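Local coordinates for aldehyde dehydrogenase family protein (Pseudomonas syringae pv. tomato, PDB 5IUV) that catalyses, as an NAD+-dependent aldehyde dehydrogenase, the oxidation of indole-3-acetaldehyde to the auxin indole-3-acetic acid, a route that contributes to the bacterium's virulence, at residues 49-54 with 219-224; 57-62 with 229-234; 165-170 with 193-198. All coordinates share one frame; numbering follows the deposited sequence.

Contact 1: 49-54 with 219-224; sequences AKVASC and VLPGYG. With NAD (nicotinamide-adenine-dinucleotide), chain C.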
loop_
_atom_site.group_PDB
_atom_site.type_symbol
_atom_site.label_atom_id
_atom_site.label_comp_id
_atom_site.label_asym_id
_atom_site.label_seq_id
_atom_site.Cartn_x
_atom_site.Cartn_y
_atom_site.Cartn_z
ATOM N N ALA A 49 45.076 -14.216 10.389
ATOM C CA ALA A 49 44.622 -14.555 11.730
ATOM C C ALA A 49 44.290 -16.024 11.848
ATOM O O ALA A 49 43.980 -16.688 10.854
ATOM C CB ALA A 49 43.402 -13.726 12.109
ATOM N N LYS A 50 44.348 -16.529 13.075
ATOM C CA LYS A 50 43.782 -17.830 13.373
ATOM C C LYS A 50 42.360 -17.576 13.853
ATOM O O LYS A 50 42.140 -16.905 14.860
ATOM C CB LYS A 50 44.627 -18.582 14.403
ATOM C CG LYS A 50 46.002 -19.004 13.859
ATOM C CD LYS A 50 46.691 -20.031 14.750
ATOM C CE LYS A 50 48.005 -20.510 14.137
ATOM N NZ LYS A 50 47.816 -21.345 12.918
ATOM N N VAL A 51 41.396 -18.085 13.095
ATOM C CA VAL A 51 39.991 -17.779 13.311
ATOM C C VAL A 51 39.259 -18.948 13.958
ATOM O O VAL A 51 39.472 -20.095 13.577
ATOM C CB VAL A 51 39.306 -17.419 11.973
ATOM C CG1 VAL A 51 37.808 -17.199 12.155
ATOM C CG2 VAL A 51 39.971 -16.195 11.360
ATOM N N ALA A 52 38.392 -18.653 14.926
ATOM C CA ALA A 52 37.626 -19.689 15.615
ATOM C C ALA A 52 36.864 -20.567 14.623
ATOM O O ALA A 52 36.193 -20.065 13.723
ATOM C CB ALA A 52 36.666 -19.060 16.614
ATOM N N SER A 53 37.005 -21.880 14.766
ATOM C CA SER A 53 36.302 -22.820 13.903
ATOM C C SER A 53 35.117 -23.414 14.654
ATOM O O SER A 53 35.251 -24.443 15.312
ATOM C CB SER A 53 37.249 -23.929 13.417
ATOM O OG SER A 53 36.597 -24.788 12.501
ATOM N N CYS A 54 33.960 -22.756 14.564
ATOM C CA CYS A 54 32.790 -23.171 15.327
ATOM C C CYS A 54 32.140 -24.437 14.774
ATOM O O CYS A 54 32.321 -24.785 13.606
ATOM C CB CYS A 54 31.764 -22.036 15.373
ATOM S SG CYS A 54 32.411 -20.571 16.195
ATOM N N VAL A 219 27.947 -13.903 16.110
ATOM C CA VAL A 219 28.678 -14.226 14.881
ATOM C C VAL A 219 29.504 -15.506 15.045
ATOM O O VAL A 219 30.347 -15.598 15.939
ATOM C CB VAL A 219 29.613 -13.076 14.460
ATOM C CG1 VAL A 219 30.392 -13.458 13.194
ATOM C CG2 VAL A 219 28.806 -11.796 14.232
ATOM N N LEU A 220 29.263 -16.482 14.177
ATOM C CA LEU A 220 29.958 -17.767 14.258
ATOM C C LEU A 220 30.785 -18.069 13.005
ATOM O O LEU A 220 30.262 -18.598 12.023
ATOM C CB LEU A 220 28.954 -18.894 14.484
ATOM C CG LEU A 220 28.028 -18.777 15.694
ATOM C CD1 LEU A 220 27.123 -20.013 15.798
ATOM C CD2 LEU A 220 28.845 -18.579 16.968
ATOM N N PRO A 221 32.082 -17.725 13.030
ATOM C CA PRO A 221 32.935 -18.129 11.909
ATOM C C PRO A 221 33.153 -19.640 11.925
ATOM O O PRO A 221 33.049 -20.266 12.983
ATOM C CB PRO A 221 34.239 -17.365 12.157
ATOM C CG PRO A 221 34.248 -17.105 13.632
ATOM C CD PRO A 221 32.816 -16.942 14.041
ATOM N N GLY A 222 33.412 -20.224 10.765
ATOM C CA GLY A 222 33.590 -21.661 10.669
ATOM C C GLY A 222 33.101 -22.197 9.339
ATOM O O GLY A 222 32.586 -21.445 8.518
ATOM N N TYR A 223 33.266 -23.502 9.126
ATOM C CA TYR A 223 32.944 -24.114 7.844
ATOM C C TYR A 223 31.449 -24.297 7.646
ATOM O O TYR A 223 30.694 -24.414 8.610
ATOM C CB TYR A 223 33.656 -25.459 7.711
ATOM C CG TYR A 223 35.156 -25.326 7.765
ATOM C CD1 TYR A 223 35.853 -24.744 6.716
ATOM C CD2 TYR A 223 35.875 -25.761 8.871
ATOM C CE1 TYR A 223 37.232 -24.608 6.760
ATOM C CE2 TYR A 223 37.258 -25.629 8.923
ATOM C CZ TYR A 223 37.925 -25.050 7.867
ATOM O OH TYR A 223 39.293 -24.918 7.909
ATOM N N GLY A 224 31.031 -24.318 6.384
ATOM C CA GLY A 224 29.637 -24.550 6.055
ATOM C C GLY A 224 29.150 -25.907 6.523
ATOM O O GLY A 224 28.056 -26.030 7.078
HETATM P PA NAD C . 28.609 -21.632 -1.075
HETATM O O1A NAD C . 27.292 -22.154 -1.507
HETATM O O2A NAD C . 29.745 -22.626 -1.211
HETATM O O5B NAD C . 28.533 -21.132 0.420
HETATM C C5B NAD C . 27.859 -19.940 0.872
HETATM C C4B NAD C . 27.836 -19.988 2.379
HETATM O O4B NAD C . 27.201 -21.215 2.800
HETATM C C3B NAD C . 29.182 -19.939 3.110
HETATM O O3B NAD C . 29.074 -19.198 4.321
HETATM C C2B NAD C . 29.466 -21.414 3.400
HETATM O O2B NAD C . 30.336 -21.591 4.514
HETATM C C1B NAD C . 28.054 -21.925 3.674
HETATM N N9A NAD C . 27.824 -23.354 3.484
HETATM C C8A NAD C . 28.519 -24.219 2.682
HETATM N N7A NAD C . 28.144 -25.471 2.788
HETATM C C5A NAD C . 27.105 -25.424 3.713
HETATM C C6A NAD C . 26.244 -26.418 4.223
HETATM N N6A NAD C . 26.342 -27.717 3.921
HETATM N N1A NAD C . 25.278 -26.025 5.087
HETATM C C2A NAD C . 25.202 -24.734 5.426
HETATM N N3A NAD C . 25.964 -23.713 5.023
HETATM C C4A NAD C . 26.900 -24.126 4.149
HETATM O O3 NAD C . 28.970 -20.334 -1.947
HETATM P PN NAD C . 30.244 -19.361 -2.021
HETATM O O1N NAD C . 31.291 -20.095 -2.770
HETATM O O2N NAD C . 30.550 -18.864 -0.659
HETATM O O5D NAD C . 29.683 -18.112 -2.844
HETATM C C5D NAD C . 29.595 -18.115 -4.286
HETATM C C4D NAD C . 28.150 -18.319 -4.668
HETATM O O4D NAD C . 27.350 -17.252 -4.107
HETATM C C3D NAD C . 27.865 -18.280 -6.164
HETATM O O3D NAD C . 27.012 -19.361 -6.524
HETATM C C2D NAD C . 27.180 -16.917 -6.323
HETATM O O2D NAD C . 26.265 -16.796 -7.409
HETATM C C1D NAD C . 26.394 -16.790 -4.998
HETATM N N1N NAD C . 26.067 -15.331 -4.706
HETATM C C2N NAD C . 24.694 -14.994 -4.788
HETATM C C3N NAD C . 24.285 -13.705 -4.482
HETATM C C7N NAD C . 22.852 -13.257 -4.619
HETATM O O7N NAD C . 22.024 -13.993 -5.196
HETATM N N7N NAD C . 22.551 -12.046 -4.218
HETATM C C4N NAD C . 25.249 -12.763 -4.117
HETATM C C5N NAD C . 26.595 -13.109 -4.075
HETATM C C6N NAD C . 26.985 -14.406 -4.369
HETATM O O HOH W 1 34.068 -24.800 11.624
#
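Pro221 rests against the end of strand 47-52, where strand 217-219 of the Rossmann-like cofactor domain gives way to helix 224-232. The direct hydrogen bond across this contact runs from Cys54 N to Pro221 O, 3.1 Å long and close to straight at 159°. That carbonyl oxygen also lies 3.2 Å from Ala52 O; both are acceptors, and the amide of Cys54 supplies the attraction at this point. Apolar packing lies beside the polar bond. Val51 holds CG1 anti to its backbone N (chi1 176°), which sets this methyl against the proline ring, 3.6 Å from Pro221 CB. Further along, Cys54 SG approaches Leu220 CD2 and Pro221 CD, each at 4.2 Å. The second shell fixes both partners: Ile201 of helix 198-210 touches Val51 and Pro221 alike, while Val51 pairs with Phe37 in the hairpin formed with strand 36-40. Beyond the proline, Gly222 O accepts a hydrogen bond from Lys191 NZ, a cofactor-binding residue. Tyr223 then occupies the N-cap position of helix 224-232, whose first residue, Gly224, places its CA against the adenine of NAD. Ser53 OG lies obliquely to the Tyr223 ring, 3.7 Å from CE2. A water joins the two backbones here, bonded to Ser53 OG, accepting from Tyr223 N at 2.9 Å and donating to Cys54 O at 2.6 Å.

Contact 2: 57-62 with 229-234; sequences ADAQRA and KALALH. With NAD (nicotinamide-adenine-dinucleotide), chain C.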
loop_
_atom_site.group_PDB
_atom_site.type_symbol
_atom_site.label_atom_id
_atom_site.label_comp_id
_atom_site.label_asym_id
_atom_site.label_seq_id
_atom_site.Cartn_x
_atom_site.Cartn_y
_atom_site.Cartn_z
ATOM N N ALA A 57 28.102 -27.307 18.744
ATOM C CA ALA A 57 27.984 -26.834 20.125
ATOM C C ALA A 57 27.902 -25.312 20.201
ATOM O O ALA A 57 27.177 -24.745 21.031
ATOM C CB ALA A 57 29.152 -27.338 20.960
ATOM N N ASP A 58 28.655 -24.646 19.333
ATOM C CA ASP A 58 28.659 -23.194 19.301
ATOM C C ASP A 58 27.357 -22.651 18.715
ATOM O O ASP A 58 26.855 -21.618 19.168
ATOM C CB ASP A 58 29.870 -22.691 18.516
ATOM C CG ASP A 58 31.169 -23.290 19.023
ATOM O OD1 ASP A 58 31.589 -22.936 20.147
ATOM O OD2 ASP A 58 31.756 -24.131 18.312
ATOM N N ALA A 59 26.817 -23.349 17.717
ATOM C CA ALA A 59 25.500 -23.024 17.184
ATOM C C ALA A 59 24.456 -23.090 18.293
ATOM O O ALA A 59 23.620 -22.202 18.421
ATOM C CB ALA A 59 25.123 -23.970 16.046
ATOM N N GLN A 60 24.512 -24.150 19.094
ATOM C CA GLN A 60 23.592 -24.301 20.216
ATOM C C GLN A 60 23.679 -23.133 21.193
ATOM O O GLN A 60 22.655 -22.586 21.603
ATOM C CB GLN A 60 23.857 -25.610 20.955
ATOM C CG GLN A 60 22.958 -25.820 22.168
ATOM C CD GLN A 60 21.475 -25.908 21.804
ATOM O OE1 GLN A 60 21.103 -26.434 20.752
ATOM N NE2 GLN A 60 20.625 -25.400 22.684
ATOM N N ARG A 61 24.896 -22.745 21.572
ATOM C CA ARG A 61 25.040 -21.659 22.528
ATOM C C ARG A 61 24.587 -20.334 21.922
ATOM O O ARG A 61 23.972 -19.518 22.603
ATOM C CB ARG A 61 26.484 -21.536 23.030
ATOM C CG ARG A 61 26.623 -20.526 24.164
ATOM C CD ARG A 61 27.846 -20.781 25.046
ATOM N NE ARG A 61 29.113 -20.427 24.410
ATOM C CZ ARG A 61 29.666 -19.218 24.472
ATOM N NH1 ARG A 61 29.052 -18.237 25.126
ATOM N NH2 ARG A 61 30.833 -18.985 23.879
ATOM N N ALA A 62 24.888 -20.120 20.645
ATOM C CA ALA A 62 24.512 -18.862 20.002
ATOM C C ALA A 62 22.990 -18.746 19.878
ATOM O O ALA A 62 22.421 -17.662 20.046
ATOM C CB ALA A 62 25.170 -18.745 18.635
ATOM N N LYS A 229 25.750 -25.907 8.599
ATOM C CA LYS A 229 24.811 -27.022 8.623
ATOM C C LYS A 229 24.066 -27.122 9.953
ATOM O O LYS A 229 22.854 -27.365 9.975
ATOM C CB LYS A 229 25.553 -28.339 8.348
ATOM C CG LYS A 229 24.678 -29.586 8.429
ATOM C CD LYS A 229 25.513 -30.839 8.175
ATOM C CE LYS A 229 24.636 -32.065 7.996
ATOM N NZ LYS A 229 25.427 -33.259 7.578
ATOM N N ALA A 230 24.791 -26.944 11.055
ATOM C CA ALA A 230 24.198 -27.027 12.390
ATOM C C ALA A 230 23.101 -25.983 12.596
ATOM O O ALA A 230 22.061 -26.269 13.203
ATOM C CB ALA A 230 25.283 -26.877 13.463
ATOM N N LEU A 231 23.333 -24.775 12.096
ATOM C CA LEU A 231 22.329 -23.720 12.172
ATOM C C LEU A 231 21.100 -24.053 11.325
ATOM O O LEU A 231 19.969 -23.843 11.754
ATOM C CB LEU A 231 22.926 -22.375 11.730
ATOM C CG LEU A 231 23.895 -21.685 12.705
ATOM C CD1 LEU A 231 24.586 -20.490 12.044
ATOM C CD2 LEU A 231 23.169 -21.241 13.968
ATOM N N ALA A 232 21.326 -24.569 10.122
ATOM C CA ALA A 232 20.227 -24.905 9.217
ATOM C C ALA A 232 19.380 -26.072 9.731
ATOM O O ALA A 232 18.188 -26.175 9.419
ATOM C CB ALA A 232 20.767 -25.221 7.840
ATOM N N LEU A 233 19.987 -26.944 10.524
ATOM C CA LEU A 233 19.264 -28.071 11.114
ATOM C C LEU A 233 18.737 -27.779 12.520
ATOM O O LEU A 233 18.103 -28.638 13.133
ATOM C CB LEU A 233 20.165 -29.309 11.173
ATOM C CG LEU A 233 20.442 -30.043 9.866
ATOM C CD1 LEU A 233 21.612 -31.007 10.041
ATOM C CD2 LEU A 233 19.191 -30.790 9.426
ATOM N N HIS A 234 19.005 -26.588 13.042
ATOM C CA HIS A 234 18.669 -26.323 14.444
ATOM C C HIS A 234 17.159 -26.245 14.662
ATOM O O HIS A 234 16.450 -25.602 13.896
ATOM C CB HIS A 234 19.331 -25.038 14.945
ATOM C CG HIS A 234 19.479 -24.996 16.434
ATOM N ND1 HIS A 234 18.424 -24.724 17.279
ATOM C CD2 HIS A 234 20.550 -25.221 17.230
ATOM C CE1 HIS A 234 18.843 -24.773 18.532
ATOM N NE2 HIS A 234 20.130 -25.069 18.530
HETATM P PA NAD C . 28.609 -21.632 -1.075
HETATM O O1A NAD C . 27.292 -22.154 -1.507
HETATM O O2A NAD C . 29.745 -22.626 -1.211
HETATM O O5B NAD C . 28.533 -21.132 0.420
HETATM C C5B NAD C . 27.859 -19.940 0.872
HETATM C C4B NAD C . 27.836 -19.988 2.379
HETATM O O4B NAD C . 27.201 -21.215 2.800
HETATM C C3B NAD C . 29.182 -19.939 3.110
HETATM O O3B NAD C . 29.074 -19.198 4.321
HETATM C C2B NAD C . 29.466 -21.414 3.400
HETATM O O2B NAD C . 30.336 -21.591 4.514
HETATM C C1B NAD C . 28.054 -21.925 3.674
HETATM N N9A NAD C . 27.824 -23.354 3.484
HETATM C C8A NAD C . 28.519 -24.219 2.682
HETATM N N7A NAD C . 28.144 -25.471 2.788
HETATM C C5A NAD C . 27.105 -25.424 3.713
HETATM C C6A NAD C . 26.244 -26.418 4.223
HETATM N N6A NAD C . 26.342 -27.717 3.921
HETATM N N1A NAD C . 25.278 -26.025 5.087
HETATM C C2A NAD C . 25.202 -24.734 5.426
HETATM N N3A NAD C . 25.964 -23.713 5.023
HETATM C C4A NAD C . 26.900 -24.126 4.149
HETATM O O3 NAD C . 28.970 -20.334 -1.947
HETATM P PN NAD C . 30.244 -19.361 -2.021
HETATM O O1N NAD C . 31.291 -20.095 -2.770
HETATM O O2N NAD C . 30.550 -18.864 -0.659
HETATM O O5D NAD C . 29.683 -18.112 -2.844
HETATM C C5D NAD C . 29.595 -18.115 -4.286
HETATM C C4D NAD C . 28.150 -18.319 -4.668
HETATM O O4D NAD C . 27.350 -17.252 -4.107
HETATM C C3D NAD C . 27.865 -18.280 -6.164
HETATM O O3D NAD C . 27.012 -19.361 -6.524
HETATM C C2D NAD C . 27.180 -16.917 -6.323
HETATM O O2D NAD C . 26.265 -16.796 -7.409
HETATM C C1D NAD C . 26.394 -16.790 -4.998
HETATM N N1N NAD C . 26.067 -15.331 -4.706
HETATM C C2N NAD C . 24.694 -14.994 -4.788
HETATM C C3N NAD C . 24.285 -13.705 -4.482
HETATM C C7N NAD C . 22.852 -13.257 -4.619
HETATM O O7N NAD C . 22.024 -13.993 -5.196
HETATM N N7N NAD C . 22.551 -12.046 -4.218
HETATM C C4N NAD C . 25.249 -12.763 -4.117
HETATM C C5N NAD C . 26.595 -13.109 -4.075
HETATM C C6N NAD C . 26.985 -14.406 -4.369
#
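Ala59 and Ala230 meet in a helix-to-helix packing beside the adenine end of the NAD pocket, joining helix 56-72 to helix 224-232 of the Rossmann-like domain. Small residues let the backbones come close: Ala59 and Leu231 have their CA atoms only 6.0 Å apart. The methyl of Ala59 touches two partners, with its CB 3.9 Å from Ala230 CB and also 3.9 Å from Leu231 CD2. Leu231 continues inward onto Val189 and Lys191 of strand 187-191, tying the helix pair to the central sheet. Just before Ala230, Lys229 N lies 3.4 Å from NAD C2A. A polar bridge closes the more exposed end of the interface. Gln60 leaves the helix with CG anti to its backbone N and then bends at chi2 (62°), bringing its amide to the edge of the His234 imidazole. There His234 NE2 donates to Gln60 OE1 at 2.8 Å, with a bent angle of 140°. The bond misses the carbonyl lone pairs, since the donor stands 51° above the amide plane. The other imidazole nitrogen, ND1, is engaged by Asp236 N, and Gln60 NE2 bonds Glu64 OE2. With NE2 donating and ND1 paired with a backbone N-H, the chemistry is consistent with a neutral imidazole carrying its proton on NE2, while the Glu64 bond would fix which end of the amide meets the ring.

Contact 3: 165-170 with 193-198; sequences VPWNFP and SEKSPL. With NAD (nicotinamide-adenine-dinucleotide), chain C.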
loop_
_atom_site.group_PDB
_atom_site.type_symbol
_atom_site.label_atom_id
_atom_site.label_comp_id
_atom_site.label_asym_id
_atom_site.label_seq_id
_atom_site.Cartn_x
_atom_site.Cartn_y
_atom_site.Cartn_z
ATOM N N VAL A 165 26.150 -16.357 4.712
ATOM C CA VAL A 165 26.538 -15.451 3.632
ATOM C C VAL A 165 27.857 -15.875 2.965
ATOM O O VAL A 165 28.633 -16.634 3.549
ATOM C CB VAL A 165 26.641 -13.999 4.158
ATOM C CG1 VAL A 165 25.262 -13.511 4.619
ATOM C CG2 VAL A 165 27.658 -13.901 5.288
ATOM N N PRO A 166 28.097 -15.405 1.725
ATOM C CA PRO A 166 29.268 -15.830 0.958
ATOM C C PRO A 166 30.446 -14.873 1.077
ATOM O O PRO A 166 30.410 -13.928 1.867
ATOM C CB PRO A 166 28.739 -15.842 -0.474
ATOM C CG PRO A 166 27.835 -14.642 -0.491
ATOM C CD PRO A 166 27.202 -14.572 0.897
ATOM N N TRP A 167 31.467 -15.103 0.260
ATOM C CA TRP A 167 32.730 -14.381 0.397
ATOM C C TRP A 167 32.948 -13.263 -0.624
ATOM O O TRP A 167 33.927 -12.529 -0.517
ATOM C CB TRP A 167 33.897 -15.374 0.312
ATOM C CG TRP A 167 33.829 -16.256 -0.907
ATOM C CD1 TRP A 167 33.367 -17.540 -0.964
ATOM C CD2 TRP A 167 34.215 -15.910 -2.244
ATOM N NE1 TRP A 167 33.456 -18.019 -2.249
ATOM C CE2 TRP A 167 33.966 -17.037 -3.056
ATOM C CE3 TRP A 167 34.746 -14.759 -2.833
ATOM C CZ2 TRP A 167 34.230 -17.047 -4.421
ATOM C CZ3 TRP A 167 35.001 -14.767 -4.193
ATOM C CH2 TRP A 167 34.750 -15.907 -4.972
ATOM N N ASN A 168 32.062 -13.114 -1.611
ATOM C CA ASN A 168 32.373 -12.190 -2.705
ATOM C C ASN A 168 32.071 -10.731 -2.356
ATOM O O ASN A 168 32.757 -9.826 -2.834
ATOM C CB ASN A 168 31.645 -12.592 -3.989
ATOM C CG ASN A 168 30.140 -12.468 -3.879
ATOM O OD1 ASN A 168 29.550 -12.771 -2.839
ATOM N ND2 ASN A 168 29.507 -12.022 -4.959
ATOM N N PHE A 169 31.052 -10.512 -1.531
ATOM C CA PHE A 169 30.808 -9.209 -0.909
ATOM C C PHE A 169 30.515 -9.423 0.575
ATOM O O PHE A 169 29.368 -9.278 0.997
ATOM C CB PHE A 169 29.630 -8.472 -1.556
ATOM C CG PHE A 169 29.835 -8.104 -2.995
ATOM C CD1 PHE A 169 30.437 -6.905 -3.341
ATOM C CD2 PHE A 169 29.376 -8.932 -4.009
ATOM C CE1 PHE A 169 30.613 -6.557 -4.673
ATOM C CE2 PHE A 169 29.542 -8.585 -5.340
ATOM C CZ PHE A 169 30.159 -7.396 -5.671
ATOM N N PRO A 170 31.545 -9.762 1.368
ATOM C CA PRO A 170 31.338 -10.257 2.740
ATOM C C PRO A 170 30.525 -9.311 3.618
ATOM O O PRO A 170 29.498 -9.711 4.174
ATOM C CB PRO A 170 32.768 -10.397 3.289
ATOM C CG PRO A 170 33.627 -10.536 2.085
ATOM C CD PRO A 170 32.975 -9.703 1.012
ATOM N N SER A 193 31.255 -16.641 5.481
ATOM C CA SER A 193 32.043 -17.621 4.753
ATOM C C SER A 193 33.388 -17.864 5.433
ATOM O O SER A 193 34.033 -16.932 5.920
ATOM C CB SER A 193 32.263 -17.161 3.313
ATOM O OG SER A 193 33.204 -17.989 2.660
ATOM N N GLU A 194 33.818 -19.118 5.454
ATOM C CA GLU A 194 35.144 -19.437 5.963
ATOM C C GLU A 194 36.237 -18.791 5.110
ATOM O O GLU A 194 37.379 -18.678 5.545
ATOM C CB GLU A 194 35.348 -20.954 6.028
ATOM C CG GLU A 194 35.404 -21.647 4.675
ATOM C CD GLU A 194 34.041 -22.089 4.149
ATOM O OE1 GLU A 194 32.993 -21.621 4.648
ATOM O OE2 GLU A 194 34.025 -22.918 3.215
ATOM N N LYS A 195 35.890 -18.356 3.900
ATOM C CA LYS A 195 36.864 -17.677 3.045
ATOM C C LYS A 195 36.943 -16.178 3.318
ATOM O O LYS A 195 37.809 -15.490 2.782
ATOM C CB LYS A 195 36.531 -17.904 1.569
ATOM C CG LYS A 195 36.616 -19.370 1.100
ATOM C CD LYS A 195 35.857 -19.535 -0.218
ATOM C CE LYS A 195 36.414 -20.626 -1.114
ATOM N NZ LYS A 195 36.457 -21.952 -0.466
ATOM N N SER A 196 36.034 -15.663 4.137
ATOM C CA SER A 196 36.011 -14.229 4.418
ATOM C C SER A 196 35.336 -13.894 5.750
ATOM O O SER A 196 34.317 -13.204 5.772
ATOM C CB SER A 196 35.299 -13.489 3.284
ATOM O OG SER A 196 33.948 -13.908 3.188
ATOM N N PRO A 197 35.904 -14.375 6.868
ATOM C CA PRO A 197 35.232 -14.213 8.161
ATOM C C PRO A 197 35.460 -12.854 8.809
ATOM O O PRO A 197 34.726 -12.500 9.715
ATOM C CB PRO A 197 35.874 -15.306 9.022
ATOM C CG PRO A 197 37.260 -15.408 8.482
ATOM C CD PRO A 197 37.152 -15.155 6.993
ATOM N N LEU A 198 36.469 -12.119 8.366
ATOM C CA LEU A 198 37.024 -11.047 9.192
ATOM C C LEU A 198 36.098 -9.852 9.446
ATOM O O LEU A 198 35.992 -9.404 10.591
ATOM C CB LEU A 198 38.339 -10.556 8.584
ATOM C CG LEU A 198 39.462 -11.601 8.558
ATOM C CD1 LEU A 198 40.774 -10.972 8.101
ATOM C CD2 LEU A 198 39.622 -12.282 9.919
HETATM P PA NAD C . 28.609 -21.632 -1.075
HETATM O O1A NAD C . 27.292 -22.154 -1.507
HETATM O O2A NAD C . 29.745 -22.626 -1.211
HETATM O O5B NAD C . 28.533 -21.132 0.420
HETATM C C5B NAD C . 27.859 -19.940 0.872
HETATM C C4B NAD C . 27.836 -19.988 2.379
HETATM O O4B NAD C . 27.201 -21.215 2.800
HETATM C C3B NAD C . 29.182 -19.939 3.110
HETATM O O3B NAD C . 29.074 -19.198 4.321
HETATM C C2B NAD C . 29.466 -21.414 3.400
HETATM O O2B NAD C . 30.336 -21.591 4.514
HETATM C C1B NAD C . 28.054 -21.925 3.674
HETATM N N9A NAD C . 27.824 -23.354 3.484
HETATM C C8A NAD C . 28.519 -24.219 2.682
HETATM N N7A NAD C . 28.144 -25.471 2.788
HETATM C C5A NAD C . 27.105 -25.424 3.713
HETATM C C6A NAD C . 26.244 -26.418 4.223
HETATM N N6A NAD C . 26.342 -27.717 3.921
HETATM N N1A NAD C . 25.278 -26.025 5.087
HETATM C C2A NAD C . 25.202 -24.734 5.426
HETATM N N3A NAD C . 25.964 -23.713 5.023
HETATM C C4A NAD C . 26.900 -24.126 4.149
HETATM O O3 NAD C . 28.970 -20.334 -1.947
HETATM P PN NAD C . 30.244 -19.361 -2.021
HETATM O O1N NAD C . 31.291 -20.095 -2.770
HETATM O O2N NAD C . 30.550 -18.864 -0.659
HETATM O O5D NAD C . 29.683 -18.112 -2.844
HETATM C C5D NAD C . 29.595 -18.115 -4.286
HETATM C C4D NAD C . 28.150 -18.319 -4.668
HETATM O O4D NAD C . 27.350 -17.252 -4.107
HETATM C C3D NAD C . 27.865 -18.280 -6.164
HETATM O O3D NAD C . 27.012 -19.361 -6.524
HETATM C C2D NAD C . 27.180 -16.917 -6.323
HETATM O O2D NAD C . 26.265 -16.796 -7.409
HETATM C C1D NAD C . 26.394 -16.790 -4.998
HETATM N N1N NAD C . 26.067 -15.331 -4.706
HETATM C C2N NAD C . 24.694 -14.994 -4.788
HETATM C C3N NAD C . 24.285 -13.705 -4.482
HETATM C C7N NAD C . 22.852 -13.257 -4.619
HETATM O O7N NAD C . 22.024 -13.993 -5.196
HETATM N N7N NAD C . 22.551 -12.046 -4.218
HETATM C C4N NAD C . 25.249 -12.763 -4.117
HETATM C C5N NAD C . 26.595 -13.109 -4.075
HETATM C C6N NAD C . 26.985 -14.406 -4.369
HETATM O O HOH W 2 31.173 -13.965 4.494
#
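Trp167 CG and Ser196 OG each sit in the crowded position between the backbone N and the carbonyl carbon. For Ser196 this torsion (chi1 62°) brings OG to 3.1 Å from Trp167 CA. For Trp167 (chi1 52°) it lays the indole alongside Lys195, whose CD reaches Trp167 CD1 at 3.3 Å. Ser193, with OG anti to its own N (chi1 170°), sets that oxygen in the plane of the indole, at its edge. The same OG accepts the N-H of Lys195 at 3.0 Å, making an ST turn within the type I turn from Ser193 to Ser196. Between the loops the polar link is indirect. A water donates to Pro166 O at 2.7 Å, accepts from Ser193 N at 2.9 Å, and also bonds Ser196 OG. These loops follow neighbouring parallel strands, 149-164 and 187-191, the place where a Rossmann-like sheet receives its dinucleotide. Trp167 NE1 makes a weak hydrogen bond to NAD O1N, and the amide of Asn168 lies against the nicotinamide at C5N. Each loop takes one hydroxyl of the adenosine ribose: NAD O3B donates to Val165 O at 2.7 Å, and NAD O2B to Glu194 OE1, likewise at 2.7 Å. A carboxylate bonded to that 2'-hydroxyl would disfavour a phosphate there, consistent with a preference for NAD+.

The three contacts border one cofactor from different depths. Contact 3, about 10 Å from the chain centre, is buried and water-mediated, and its loops bind the ribose and pyrophosphate. Contacts 1 and 2 lie farther out, 19 and 22 Å from that centre, and meet NAD at its adenosine end. They share helix 224-232: contact 1 fixes its start and contact 2 its far end, with Leu220 CD1 packed on Ala62 CB, 3.7 Å away, between them. Contact 1 also reaches contact 3, where Tyr223 CD1 meets Glu194 CG at 3.7 Å, whereas contacts 2 and 3 do not touch. Contacts 1 and 2 add one direct hydrogen bond to apolar packing, backbone and side-chain respectively.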